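Local structure of methyltransferase 1 (2I2X) at residues Y24-G29 against G281-M286; E56-E61 against Q89-N94; A175-D180 against M227-G232; A367-Y372 against Y376-S381; D442-Y447 against K452-E457. The protein transfers the methyl group of methanol to the cob(I)amide carried by its partner protein MtaC, an early step of methanogenesis from methanol. All coordinates share one frame; numbering follows the deposited sequence.

Contact 1: Y24-G29 against G281-M286; sequences YPVKAG and GMPMTM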
# COMPACT_ATOMS: atom_id res chain seq x y z
N TYR A 24 -16.12 22.55 -16.73
CA TYR A 24 -16.92 23.17 -15.67
C TYR A 24 -16.37 22.89 -14.27
O TYR A 24 -16.88 22.01 -13.58
CB TYR A 24 -18.37 22.68 -15.75
CG TYR A 24 -18.99 22.94 -17.09
CD1 TYR A 24 -19.38 24.24 -17.45
CD2 TYR A 24 -19.21 21.90 -18.00
CE1 TYR A 24 -19.95 24.50 -18.68
CE2 TYR A 24 -19.79 22.14 -19.24
CZ TYR A 24 -20.15 23.45 -19.57
OH TYR A 24 -20.70 23.74 -20.77
N PRO A 25 -15.35 23.65 -13.85
CA PRO A 25 -14.73 23.31 -12.57
C PRO A 25 -15.68 23.38 -11.37
O PRO A 25 -16.75 23.97 -11.47
CB PRO A 25 -13.56 24.30 -12.48
CG PRO A 25 -13.28 24.70 -13.99
CD PRO A 25 -14.67 24.79 -14.52
N VAL A 26 -15.32 22.74 -10.25
CA VAL A 26 -16.11 22.76 -9.02
C VAL A 26 -15.29 23.39 -7.88
O VAL A 26 -14.18 22.95 -7.58
CB VAL A 26 -16.58 21.32 -8.61
CG1 VAL A 26 -17.30 21.31 -7.26
CG2 VAL A 26 -17.44 20.71 -9.67
N LYS A 27 -15.82 24.44 -7.28
CA LYS A 27 -15.21 25.11 -6.13
C LYS A 27 -15.85 24.54 -4.86
O LYS A 27 -17.05 24.34 -4.85
CB LYS A 27 -15.47 26.61 -6.23
CG LYS A 27 -14.85 27.27 -7.48
CD LYS A 27 -15.35 28.70 -7.60
CE LYS A 27 -14.25 29.67 -7.94
NZ LYS A 27 -14.12 29.97 -9.37
N ALA A 28 -15.08 24.27 -3.81
CA ALA A 28 -15.62 23.60 -2.60
C ALA A 28 -14.63 23.54 -1.43
O ALA A 28 -13.44 23.67 -1.61
CB ALA A 28 -16.11 22.19 -2.93
N GLY A 29 -15.15 23.31 -0.24
CA GLY A 29 -14.35 23.14 0.96
C GLY A 29 -13.45 24.31 1.27
O GLY A 29 -13.82 25.47 1.07
N GLY A 281 -18.41 17.40 -19.40
CA GLY A 281 -17.37 18.40 -19.17
C GLY A 281 -17.17 18.67 -17.69
O GLY A 281 -16.58 19.68 -17.30
N MET A 282 -17.68 17.75 -16.87
CA MET A 282 -17.59 17.84 -15.42
C MET A 282 -16.43 17.00 -14.89
O MET A 282 -16.03 16.01 -15.55
CB MET A 282 -18.89 17.37 -14.78
CG MET A 282 -19.97 18.43 -14.85
SD MET A 282 -21.60 17.76 -14.50
CE MET A 282 -22.61 19.21 -14.66
N PRO A 283 -15.87 17.39 -13.73
CA PRO A 283 -14.73 16.70 -13.20
C PRO A 283 -15.09 15.34 -12.59
O PRO A 283 -16.23 15.16 -12.12
CB PRO A 283 -14.21 17.66 -12.13
CG PRO A 283 -15.42 18.28 -11.63
CD PRO A 283 -16.22 18.54 -12.88
N MET A 284 -14.11 14.42 -12.57
CA MET A 284 -14.34 13.05 -12.09
C MET A 284 -13.13 12.54 -11.30
O MET A 284 -11.99 12.78 -11.68
CB MET A 284 -14.60 12.10 -13.25
CG MET A 284 -15.78 12.48 -14.14
SD MET A 284 -17.40 12.22 -13.37
CE MET A 284 -18.30 13.62 -14.04
N THR A 285 -13.40 11.83 -10.21
CA THR A 285 -12.38 11.04 -9.57
C THR A 285 -12.22 9.69 -10.25
O THR A 285 -13.21 9.11 -10.74
CB THR A 285 -12.71 10.84 -8.11
OG1 THR A 285 -12.97 12.12 -7.54
CG2 THR A 285 -11.56 10.21 -7.38
N MET A 286 -10.99 9.18 -10.29
CA MET A 286 -10.74 7.82 -10.81
C MET A 286 -9.88 7.04 -9.82
O MET A 286 -9.36 7.63 -8.85
CB MET A 286 -10.07 7.88 -12.19
CG MET A 286 -10.79 8.76 -13.21
SD MET A 286 -12.39 8.15 -13.82
CE MET A 286 -11.95 6.70 -14.83

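Contact 2: E56-E61 against Q89-N94; sequences EKLIKE and QQMSNN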
# COMPACT_ATOMS: atom_id res chain seq x y z
N GLU A 56 -18.61 6.62 19.82
CA GLU A 56 -17.47 7.41 20.26
C GLU A 56 -16.14 6.80 19.77
O GLU A 56 -15.21 7.53 19.40
CB GLU A 56 -17.49 7.58 21.79
CG GLU A 56 -18.68 8.47 22.32
CD GLU A 56 -20.15 7.91 22.05
OE1 GLU A 56 -20.42 6.66 22.12
OE2 GLU A 56 -21.04 8.77 21.79
N LYS A 57 -16.07 5.48 19.76
CA LYS A 57 -14.92 4.75 19.22
C LYS A 57 -14.80 5.00 17.71
O LYS A 57 -13.69 5.13 17.19
CB LYS A 57 -15.03 3.25 19.51
CG LYS A 57 -14.55 2.82 20.90
CD LYS A 57 -15.24 1.51 21.35
CE LYS A 57 -14.50 0.88 22.54
NZ LYS A 57 -15.13 -0.41 22.99
N LEU A 58 -15.94 5.06 17.02
CA LEU A 58 -16.00 5.36 15.60
C LEU A 58 -15.49 6.76 15.26
O LEU A 58 -14.63 6.92 14.40
CB LEU A 58 -17.43 5.20 15.12
CG LEU A 58 -17.61 4.94 13.63
CD1 LEU A 58 -16.66 3.86 13.13
CD2 LEU A 58 -19.05 4.58 13.33
N ILE A 59 -16.05 7.76 15.94
CA ILE A 59 -15.60 9.14 15.85
C ILE A 59 -14.10 9.24 16.13
O ILE A 59 -13.37 9.94 15.43
CB ILE A 59 -16.38 10.05 16.83
CG1 ILE A 59 -17.82 10.24 16.33
CG2 ILE A 59 -15.67 11.38 17.03
CD1 ILE A 59 -18.79 10.93 17.32
N LYS A 60 -13.65 8.51 17.13
CA LYS A 60 -12.24 8.47 17.49
C LYS A 60 -11.35 7.94 16.35
O LYS A 60 -10.35 8.56 16.00
CB LYS A 60 -12.06 7.66 18.79
CG LYS A 60 -10.67 7.65 19.34
CD LYS A 60 -10.17 9.05 19.57
CE LYS A 60 -8.78 9.03 20.21
NZ LYS A 60 -8.30 10.44 20.39
N GLU A 61 -11.73 6.80 15.78
CA GLU A 61 -10.99 6.18 14.69
C GLU A 61 -10.85 7.17 13.51
O GLU A 61 -9.75 7.33 12.96
CB GLU A 61 -11.65 4.88 14.25
CG GLU A 61 -10.93 4.10 13.18
CD GLU A 61 -10.03 3.00 13.74
OE1 GLU A 61 -9.38 3.25 14.79
OE2 GLU A 61 -9.97 1.89 13.14
N GLN A 89 -22.57 1.25 7.58
CA GLN A 89 -24.05 1.30 7.49
C GLN A 89 -24.65 2.08 8.66
O GLN A 89 -25.62 2.84 8.48
CB GLN A 89 -24.65 -0.11 7.39
CG GLN A 89 -24.36 -1.03 8.60
CD GLN A 89 -25.26 -0.74 9.83
OE1 GLN A 89 -26.35 -0.13 9.72
NE2 GLN A 89 -24.79 -1.16 11.01
N GLN A 90 -24.04 1.92 9.83
CA GLN A 90 -24.58 2.54 11.04
C GLN A 90 -24.53 4.05 11.00
O GLN A 90 -25.34 4.70 11.66
CB GLN A 90 -23.94 1.98 12.32
CG GLN A 90 -22.44 2.15 12.43
CD GLN A 90 -21.66 0.85 12.20
OE1 GLN A 90 -21.80 0.17 11.16
NE2 GLN A 90 -20.81 0.51 13.16
N MET A 91 -23.62 4.61 10.20
CA MET A 91 -23.51 6.07 10.06
C MET A 91 -24.64 6.67 9.24
O MET A 91 -24.89 7.89 9.29
CB MET A 91 -22.18 6.44 9.43
CG MET A 91 -21.01 6.25 10.37
SD MET A 91 -19.42 6.20 9.53
CE MET A 91 -19.32 7.87 8.86
N SER A 92 -25.29 5.83 8.45
CA SER A 92 -26.33 6.28 7.56
C SER A 92 -27.69 6.01 8.16
O SER A 92 -28.58 6.84 8.05
CB SER A 92 -26.20 5.59 6.20
OG SER A 92 -25.07 6.05 5.51
N ASN A 93 -27.84 4.84 8.79
CA ASN A 93 -29.06 4.44 9.50
C ASN A 93 -29.38 5.32 10.69
O ASN A 93 -30.54 5.49 11.04
CB ASN A 93 -29.01 2.97 9.89
CG ASN A 93 -29.20 2.03 8.70
OD1 ASN A 93 -30.20 2.13 7.97
ND2 ASN A 93 -28.24 1.15 8.48
N ASN A 94 -28.34 5.89 11.30
CA ASN A 94 -28.48 6.92 12.33
C ASN A 94 -27.84 8.18 11.81
O ASN A 94 -26.65 8.42 12.02
CB ASN A 94 -27.79 6.49 13.62
CG ASN A 94 -28.16 5.07 14.03
OD1 ASN A 94 -29.26 4.83 14.56
ND2 ASN A 94 -27.26 4.12 13.78

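Contact 3: A175-D180 against M227-G232; sequences AVLRND and MFIGGG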
# COMPACT_ATOMS: atom_id res chain seq x y z
N ALA A 175 -29.01 -11.51 -13.74
CA ALA A 175 -28.53 -11.47 -15.13
C ALA A 175 -27.03 -11.75 -15.32
O ALA A 175 -26.65 -12.47 -16.26
CB ALA A 175 -28.88 -10.14 -15.76
N VAL A 176 -26.18 -11.20 -14.44
CA VAL A 176 -24.73 -11.33 -14.62
C VAL A 176 -24.21 -12.77 -14.47
O VAL A 176 -23.18 -13.11 -15.02
CB VAL A 176 -23.91 -10.32 -13.76
CG1 VAL A 176 -23.75 -10.79 -12.32
CG2 VAL A 176 -22.59 -10.05 -14.41
N LEU A 177 -24.92 -13.59 -13.72
CA LEU A 177 -24.53 -15.00 -13.59
C LEU A 177 -24.96 -15.84 -14.80
O LEU A 177 -24.65 -17.02 -14.86
CB LEU A 177 -25.10 -15.59 -12.30
CG LEU A 177 -24.33 -15.53 -10.97
CD1 LEU A 177 -23.03 -14.74 -11.00
CD2 LEU A 177 -25.20 -15.05 -9.83
N ARG A 178 -25.66 -15.23 -15.76
CA ARG A 178 -26.32 -15.99 -16.82
C ARG A 178 -26.08 -15.52 -18.23
O ARG A 178 -26.74 -15.99 -19.15
CB ARG A 178 -27.84 -16.07 -16.55
CG ARG A 178 -28.14 -16.70 -15.19
CD ARG A 178 -29.60 -16.72 -14.74
NE ARG A 178 -29.67 -17.65 -13.60
CZ ARG A 178 -29.30 -17.35 -12.35
NH1 ARG A 178 -28.87 -16.13 -12.02
NH2 ARG A 178 -29.36 -18.29 -11.42
N ASN A 179 -25.13 -14.62 -18.43
CA ASN A 179 -24.90 -14.05 -19.77
C ASN A 179 -26.20 -13.49 -20.36
O ASN A 179 -26.42 -13.52 -21.58
CB ASN A 179 -24.25 -15.06 -20.70
CG ASN A 179 -22.80 -15.41 -20.27
OD1 ASN A 179 -22.16 -14.68 -19.51
ND2 ASN A 179 -22.30 -16.54 -20.77
N ASP A 180 -27.06 -12.98 -19.48
CA ASP A 180 -28.30 -12.38 -19.90
C ASP A 180 -28.02 -10.91 -20.21
O ASP A 180 -28.18 -10.00 -19.36
CB ASP A 180 -29.39 -12.58 -18.83
CG ASP A 180 -30.74 -12.05 -19.27
OD1 ASP A 180 -30.84 -11.43 -20.37
OD2 ASP A 180 -31.73 -12.25 -18.52
N MET A 227 -17.02 -6.52 -13.14
CA MET A 227 -15.57 -6.49 -13.32
C MET A 227 -14.86 -7.39 -12.31
O MET A 227 -13.88 -8.06 -12.65
CB MET A 227 -15.05 -5.06 -13.18
CG MET A 227 -13.52 -4.94 -13.23
SD MET A 227 -12.93 -3.24 -13.27
CE MET A 227 -12.95 -2.86 -11.53
N PHE A 228 -15.36 -7.43 -11.08
CA PHE A 228 -14.69 -8.18 -10.05
C PHE A 228 -14.87 -9.68 -10.26
O PHE A 228 -13.92 -10.44 -10.11
CB PHE A 228 -15.11 -7.73 -8.65
CG PHE A 228 -14.19 -8.22 -7.58
CD1 PHE A 228 -14.35 -9.50 -7.02
CD2 PHE A 228 -13.11 -7.43 -7.15
CE1 PHE A 228 -13.46 -9.97 -6.02
CE2 PHE A 228 -12.22 -7.90 -6.15
CZ PHE A 228 -12.40 -9.17 -5.60
N ILE A 229 -16.09 -10.09 -10.60
CA ILE A 229 -16.35 -11.45 -11.06
C ILE A 229 -15.51 -11.81 -12.30
O ILE A 229 -15.04 -12.93 -12.42
CB ILE A 229 -17.84 -11.63 -11.42
CG1 ILE A 229 -18.75 -11.32 -10.22
CG2 ILE A 229 -18.09 -13.06 -11.92
CD1 ILE A 229 -20.27 -11.40 -10.60
N GLY A 230 -15.37 -10.87 -13.24
CA GLY A 230 -14.50 -11.10 -14.41
C GLY A 230 -13.06 -11.38 -13.99
O GLY A 230 -12.37 -12.25 -14.57
N GLY A 231 -12.61 -10.64 -12.98
CA GLY A 231 -11.34 -10.90 -12.30
C GLY A 231 -10.14 -10.75 -13.19
O GLY A 231 -10.14 -9.94 -14.11
N GLY A 232 -9.11 -11.54 -12.94
CA GLY A 232 -7.88 -11.44 -13.74
C GLY A 232 -7.99 -12.06 -15.12
O GLY A 232 -8.96 -12.73 -15.43

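Contact 4: A367-Y372 against Y376-S381; sequences AYMLAY and YRVGQS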
# COMPACT_ATOMS: atom_id res chain seq x y z
N ALA A 367 -10.26 -2.30 -20.80
CA ALA A 367 -9.41 -1.14 -20.80
C ALA A 367 -9.52 -0.44 -22.16
O ALA A 367 -9.71 0.80 -22.23
CB ALA A 367 -8.00 -1.54 -20.50
N TYR A 368 -9.44 -1.25 -23.23
CA TYR A 368 -9.57 -0.74 -24.58
C TYR A 368 -10.73 0.26 -24.77
O TYR A 368 -10.53 1.34 -25.34
CB TYR A 368 -9.73 -1.91 -25.57
CG TYR A 368 -9.56 -1.47 -27.00
CD1 TYR A 368 -8.28 -1.44 -27.58
CD2 TYR A 368 -10.65 -1.05 -27.76
CE1 TYR A 368 -8.09 -0.99 -28.87
CE2 TYR A 368 -10.46 -0.61 -29.09
CZ TYR A 368 -9.17 -0.58 -29.62
OH TYR A 368 -8.96 -0.16 -30.90
N MET A 369 -11.92 -0.11 -24.31
CA MET A 369 -13.11 0.74 -24.44
C MET A 369 -12.97 2.01 -23.61
O MET A 369 -13.49 3.06 -23.97
CB MET A 369 -14.36 -0.03 -24.01
CG MET A 369 -15.70 0.69 -24.26
SD MET A 369 -16.24 1.77 -22.89
CE MET A 369 -17.02 0.58 -21.82
N LEU A 370 -12.28 1.93 -22.49
CA LEU A 370 -12.24 3.05 -21.57
C LEU A 370 -11.20 4.08 -21.97
O LEU A 370 -11.16 5.17 -21.40
CB LEU A 370 -11.97 2.53 -20.16
CG LEU A 370 -13.11 2.57 -19.13
CD1 LEU A 370 -14.43 2.77 -19.74
CD2 LEU A 370 -13.08 1.38 -18.25
N ALA A 371 -10.35 3.73 -22.94
CA ALA A 371 -9.38 4.67 -23.53
C ALA A 371 -10.10 5.94 -24.05
O ALA A 371 -11.10 5.85 -24.73
CB ALA A 371 -8.59 4.00 -24.62
N TYR A 372 -9.60 7.12 -23.69
CA TYR A 372 -10.37 8.35 -23.81
C TYR A 372 -10.91 8.58 -25.22
O TYR A 372 -12.00 9.15 -25.36
CB TYR A 372 -9.59 9.57 -23.28
CG TYR A 372 -8.46 10.00 -24.19
CD1 TYR A 372 -7.19 9.43 -24.09
CD2 TYR A 372 -8.68 10.96 -25.21
CE1 TYR A 372 -6.16 9.81 -24.97
CE2 TYR A 372 -7.67 11.34 -26.10
CZ TYR A 372 -6.41 10.76 -25.97
OH TYR A 372 -5.39 11.13 -26.85
N TYR A 376 -14.96 8.60 -25.62
CA TYR A 376 -15.60 9.74 -26.26
C TYR A 376 -16.61 9.23 -27.30
O TYR A 376 -17.74 9.72 -27.38
CB TYR A 376 -14.55 10.64 -26.93
CG TYR A 376 -15.12 11.89 -27.55
CD1 TYR A 376 -15.55 11.91 -28.89
CD2 TYR A 376 -15.25 13.06 -26.79
CE1 TYR A 376 -16.13 13.09 -29.46
CE2 TYR A 376 -15.79 14.23 -27.32
CZ TYR A 376 -16.24 14.25 -28.64
OH TYR A 376 -16.77 15.44 -29.12
N ARG A 377 -16.19 8.25 -28.08
CA ARG A 377 -17.03 7.66 -29.11
C ARG A 377 -18.30 7.05 -28.48
O ARG A 377 -19.41 7.27 -28.98
CB ARG A 377 -16.22 6.63 -29.91
CG ARG A 377 -16.97 5.88 -30.97
CD ARG A 377 -16.07 4.89 -31.71
NE ARG A 377 -16.83 3.90 -32.49
CZ ARG A 377 -16.29 2.96 -33.28
NH1 ARG A 377 -14.97 2.86 -33.42
NH2 ARG A 377 -17.07 2.11 -33.94
N VAL A 378 -18.14 6.34 -27.37
CA VAL A 378 -19.28 5.79 -26.66
C VAL A 378 -20.14 6.92 -26.15
O VAL A 378 -21.34 6.87 -26.26
CB VAL A 378 -18.88 4.87 -25.50
CG1 VAL A 378 -20.10 4.52 -24.62
CG2 VAL A 378 -18.22 3.60 -26.05
N GLY A 379 -19.50 7.98 -25.66
CA GLY A 379 -20.16 9.26 -25.40
C GLY A 379 -21.08 9.74 -26.53
O GLY A 379 -22.23 10.13 -26.26
N GLN A 380 -20.58 9.72 -27.78
CA GLN A 380 -21.34 10.23 -28.94
C GLN A 380 -22.58 9.36 -29.23
O GLN A 380 -23.62 9.86 -29.69
CB GLN A 380 -20.48 10.29 -30.22
CG GLN A 380 -19.48 11.43 -30.27
CD GLN A 380 -18.44 11.26 -31.38
OE1 GLN A 380 -17.84 10.18 -31.54
NE2 GLN A 380 -18.21 12.32 -32.14
N SER A 381 -22.46 8.07 -28.94
CA SER A 381 -23.51 7.13 -29.26
C SER A 381 -24.64 7.31 -28.26
O SER A 381 -25.81 7.03 -28.57
CB SER A 381 -22.97 5.70 -29.27
OG SER A 381 -22.85 5.20 -27.95

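Contact 5: D442-Y447 against K452-E457; sequences DCLTKY and KVFKPE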
# COMPACT_ATOMS: atom_id res chain seq x y z
N ASP A 442 -41.70 -6.15 -22.02
CA ASP A 442 -41.11 -7.50 -22.10
C ASP A 442 -40.33 -7.84 -20.83
O ASP A 442 -40.47 -8.95 -20.29
CB ASP A 442 -40.15 -7.65 -23.30
CG ASP A 442 -40.86 -7.76 -24.64
OD1 ASP A 442 -42.11 -7.87 -24.68
OD2 ASP A 442 -40.17 -7.77 -25.68
N CYS A 443 -39.52 -6.88 -20.36
CA CYS A 443 -38.63 -7.14 -19.23
C CYS A 443 -39.38 -7.21 -17.93
O CYS A 443 -39.11 -8.11 -17.09
CB CYS A 443 -37.49 -6.11 -19.13
SG CYS A 443 -36.36 -6.16 -20.52
N LEU A 444 -40.32 -6.27 -17.75
CA LEU A 444 -41.16 -6.28 -16.55
C LEU A 444 -41.70 -7.69 -16.31
O LEU A 444 -41.53 -8.27 -15.23
CB LEU A 444 -42.34 -5.32 -16.67
CG LEU A 444 -42.79 -4.53 -15.43
CD1 LEU A 444 -44.29 -4.24 -15.47
CD2 LEU A 444 -42.38 -5.18 -14.13
N THR A 445 -42.32 -8.28 -17.34
CA THR A 445 -42.95 -9.56 -17.12
C THR A 445 -41.93 -10.69 -17.02
O THR A 445 -42.04 -11.55 -16.15
CB THR A 445 -44.15 -9.87 -18.09
OG1 THR A 445 -43.75 -10.80 -19.10
CG2 THR A 445 -44.75 -8.59 -18.72
N LYS A 446 -40.91 -10.67 -17.87
CA LYS A 446 -39.82 -11.66 -17.73
C LYS A 446 -39.14 -11.69 -16.33
O LYS A 446 -39.05 -12.75 -15.74
CB LYS A 446 -38.79 -11.52 -18.86
CG LYS A 446 -37.55 -12.40 -18.72
CD LYS A 446 -36.55 -12.08 -19.85
CE LYS A 446 -35.31 -12.94 -19.76
NZ LYS A 446 -35.54 -14.32 -20.22
N TYR A 447 -38.71 -10.54 -15.80
CA TYR A 447 -38.06 -10.53 -14.46
C TYR A 447 -39.00 -10.67 -13.25
O TYR A 447 -38.59 -11.17 -12.19
CB TYR A 447 -36.99 -9.41 -14.32
CG TYR A 447 -36.01 -9.59 -15.44
CD1 TYR A 447 -35.15 -10.69 -15.47
CD2 TYR A 447 -36.01 -8.73 -16.54
CE1 TYR A 447 -34.31 -10.91 -16.52
CE2 TYR A 447 -35.17 -8.95 -17.61
CZ TYR A 447 -34.31 -10.04 -17.59
OH TYR A 447 -33.45 -10.26 -18.66
N LYS A 452 -37.64 -13.66 -8.08
CA LYS A 452 -38.68 -13.46 -7.06
C LYS A 452 -38.51 -12.24 -6.16
O LYS A 452 -39.50 -11.70 -5.69
CB LYS A 452 -38.94 -14.73 -6.23
CG LYS A 452 -39.76 -15.79 -7.01
CD LYS A 452 -41.20 -15.29 -7.29
CE LYS A 452 -42.00 -16.24 -8.19
NZ LYS A 452 -42.08 -15.71 -9.58
N VAL A 453 -37.27 -11.81 -5.95
CA VAL A 453 -36.98 -10.64 -5.11
C VAL A 453 -37.25 -9.31 -5.80
O VAL A 453 -37.19 -8.27 -5.14
CB VAL A 453 -35.51 -10.63 -4.52
CG1 VAL A 453 -35.29 -11.76 -3.48
CG2 VAL A 453 -34.46 -10.70 -5.63
N PHE A 454 -37.54 -9.33 -7.11
CA PHE A 454 -37.79 -8.13 -7.92
C PHE A 454 -39.14 -7.51 -7.57
O PHE A 454 -40.17 -8.15 -7.69
CB PHE A 454 -37.70 -8.49 -9.43
CG PHE A 454 -38.07 -7.35 -10.40
CD1 PHE A 454 -37.58 -6.06 -10.23
CD2 PHE A 454 -38.86 -7.60 -11.51
CE1 PHE A 454 -37.91 -5.04 -11.12
CE2 PHE A 454 -39.20 -6.58 -12.41
CZ PHE A 454 -38.72 -5.30 -12.21
N LYS A 455 -39.13 -6.27 -7.09
CA LYS A 455 -40.36 -5.60 -6.69
C LYS A 455 -40.53 -4.40 -7.60
O LYS A 455 -39.88 -3.38 -7.40
CB LYS A 455 -40.32 -5.13 -5.24
CG LYS A 455 -40.19 -6.23 -4.19
CD LYS A 455 -41.34 -7.20 -4.26
CE LYS A 455 -41.25 -8.24 -3.16
NZ LYS A 455 -41.81 -9.57 -3.60
N PRO A 456 -41.40 -4.53 -8.61
CA PRO A 456 -41.61 -3.45 -9.58
C PRO A 456 -41.97 -2.09 -8.94
O PRO A 456 -41.69 -1.04 -9.52
CB PRO A 456 -42.75 -4.00 -10.46
CG PRO A 456 -42.56 -5.48 -10.38
CD PRO A 456 -42.21 -5.72 -8.94
N GLU A 457 -42.57 -2.10 -7.76
CA GLU A 457 -42.90 -0.82 -7.15
C GLU A 457 -41.66 0.01 -6.77
O GLU A 457 -41.75 1.24 -6.66
CB GLU A 457 -43.89 -0.97 -5.99
CG GLU A 457 -43.37 -1.67 -4.74
CD GLU A 457 -43.57 -3.20 -4.73
OE1 GLU A 457 -43.71 -3.83 -5.82
OE2 GLU A 457 -43.56 -3.77 -3.60

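Contact 1: Y24-G29 against G281-M286
Tyr-24 and Gly-281 are joined by the one hydrogen bond of this contact, from Tyr-24 N to Gly-281 O over 3.0 Å. The N-H points fairly straight at the oxygen (155°), and the donor is tilted 21° from the plane of the carbonyl. Gly-281 is the first residue past helix 273-280, and its positive phi favours glycine. Around this bond the remaining contacts are of van der Waals type. The Tyr-24 ring comes obliquely past the same carbonyl, its CD2 lying 3.5 Å from Gly-281 O. A CB on Gly-281 would come tight against Tyr-24 CD2, so the glycine also leaves room for the aromatic group. Further along, Pro-283 packs against the 24-26 part of the other segment: its CD meets Tyr-24 O at 3.6 Å, while its CG touches CG2 of Val-26 at 3.7 Å, the two side chains crossing at about a right angle. Val-26 also packs on Ile-213, so the hairpin strand 25-28 touches both the start of strand 213-216 and, through Pro-283, the loop just before strand 285-287 of the TIM barrel. The chemistry implies that the directional part of the contact is one backbone bond, to which Val-26 and Pro-283 add apolar van der Waals contact.

Contact 2: E56-E61 against Q89-N94
Leu-58 and Met-91 meet between two helices of the TIM barrel, helix 55-76, which follows strand 40-43, and the short helix 89-93, which follows strand 80-86. The contact is small and apolar, and one methyl carries it. With chi1 at -158° the leucine swings CG away from its own N, and CD2 reaches across to the Met-91 chain; there it lies 3.9 Å from CG and 4.1 Å from SD. Met-91 runs extended through chi2 and then bends at chi3 (65°), so the leucine methyl rests beside the middle of the chain and not against its terminal CE. Gln-90 adds its aliphatic CG, 4.3 Å from the same CD2. Trp-97 of helix 95-116 touches both Leu-58 and Gln-90 and thus borders the pair. On helix 55-76, Lys-60 forms a salt bridge with the C-terminal carboxylate of His-258 of another subunit. The 89-94 segment is braced by its own amides: Asn-93 ND2 donates to Gln-89 OE1 in the carbonyl plane, at 2.6 Å. At the helix end, Asn-94 donates twice to Gln-90 O, through its backbone N and through ND2, the latter meeting a lone pair of that oxygen at 2.9 Å.

Contact 3: A175-D180 against M227-G232
Val-176 and Ile-229 bring their CA atoms to 9.1 Å, the nearest approach of two backbones that are both leaving a helix, 169-176 on one side and 220-230 on the other. In the first segment Ala-175 O collects two backbone donors, Arg-178 N at 3.0 Å and Asp-180 N at 3.3 Å, which arrive from opposite faces of its plane and wind the chain into a tight turn. That turn leads to Asp-180, the N-cap of helix 181-210, whose OD1 accepts from Gly-183 N. In the second, Gly-231 N still bonds to Met-227 O (2.9 Å), but Gly-231 is the first residue to leave the helix, with a positive phi. Between them the side chains of Val-176 and Ile-229 reach toward each other tip to tip, CG1 against CD1 at 3.9 Å. Ile-229 is extended about chi2 (176°), which carries CD1 outward, and Val-176 holds CG1 in the crowded position between its backbone N and carbonyl carbon. Leu-177 CD1 adds a looser touch to the same CD1, at 4.4 Å. Both Leu-177 and Ile-229 also pack on another subunit, on its Met-99 and Ile-138 respectively, and the neighbouring Phe-228 touches the bound corrinoid. Methyl groups alone join the two helix ends, which implies cohesion through buried apolar surface without directional bonds, close beside the cofactor pocket.

Contact 4: A367-Y372 against Y376-S381
Tyr-372 and Tyr-376 mark a local contact at the corner where the short helix 365-368 gives way to helix 372-383, a turn between consecutive helices in the helical C-terminal part of the chain. Tyr-376 N donates to Tyr-372 O over 3.0 Å, an i to i+4 bond in the first turn of the new helix, for which Ala-371 occupies the N-cap position. The donor stands above the carbonyl plane, 38° out of it, and Tyr-376 CB is 3.3 Å from the same oxygen. The two phenols lead elsewhere: Tyr-372 OH bonds to Asp-354 OD1, and Tyr-376 OH to the backbone oxygen of Tyr-11. Met-369 and Val-378 meet across the corner. Met-369 bends at chi2 (-88°) and again at chi3, which curls SD back toward helix 372-383, where it meets Val-378 CG2 at 4.2 Å with the side chains at about a right angle. The methionine also packs on Val-244 and Ala-248 of helix 240-259, while Val-378 rests on Ile-403 of helix 389-409. One turn beyond the valine, Ser-381 OG donates to Val-378 O at 2.8 Å, in the carbonyl plane and on a lone pair.

Contact 5: D442-Y447 against K452-E457
Phe-454 leans back on Tyr-447 and Leu-444, so the loop that follows helix 436-450 folds against the helix it has just left. Its CG is anti to the backbone N (chi1 175°), which sends the ring toward the helix. At the start of the side chain, CB passes Tyr-447 O at 3.9 Å. CD2 comes next, 3.5 Å from the backbone C of Tyr-447 and 3.8 Å from the CB of that residue. CE2 then meets Leu-444 CD2 at 3.9 Å, and CZ, at the far end of the ring, is 4.1 Å from the same methyl. Over one face lies Pro-456 CG, offset toward the rim; it also touches Leu-444 CD2 at 3.8 Å, so leucine, proline and phenylalanine pack mutually. An alanine here would keep little beyond CB, and would probably open a gap between the 452-457 loop and the helix, leaving Leu-444 CD2 and Tyr-447 CB without their aromatic partner. Tyr-447 directs its OH elsewhere, to Asp-180. Beyond the two segments the Phe-454 ring reaches Val-171 of helix 169-176 and Tyr-186 and Leu-191 of helix 181-210, and so sits where these two barrel helices meet the C-terminal helix 436-450.

From the N terminus, contact 1 opens first and closes after about 250 residues, joining the early hairpin strand 25-28 to the approach of strand 285-287; most of the barrel lies within this loop. Contacts 2 and 3 both fall inside it, one after the other: the first closes a short loop around strand 80-86, and the second links the ends of helices 169-176 and 220-230. None of the loops cross. Contact 4 then closes the corner between helices 365-368 and 372-383, and contact 5 folds the loop after helix 436-450 back on it. In space, contacts 3 and 5 touch through a probable hydrogen bond between Asp-180 OD2 and Tyr-447 OH, tying helix 436-450 to the barrel.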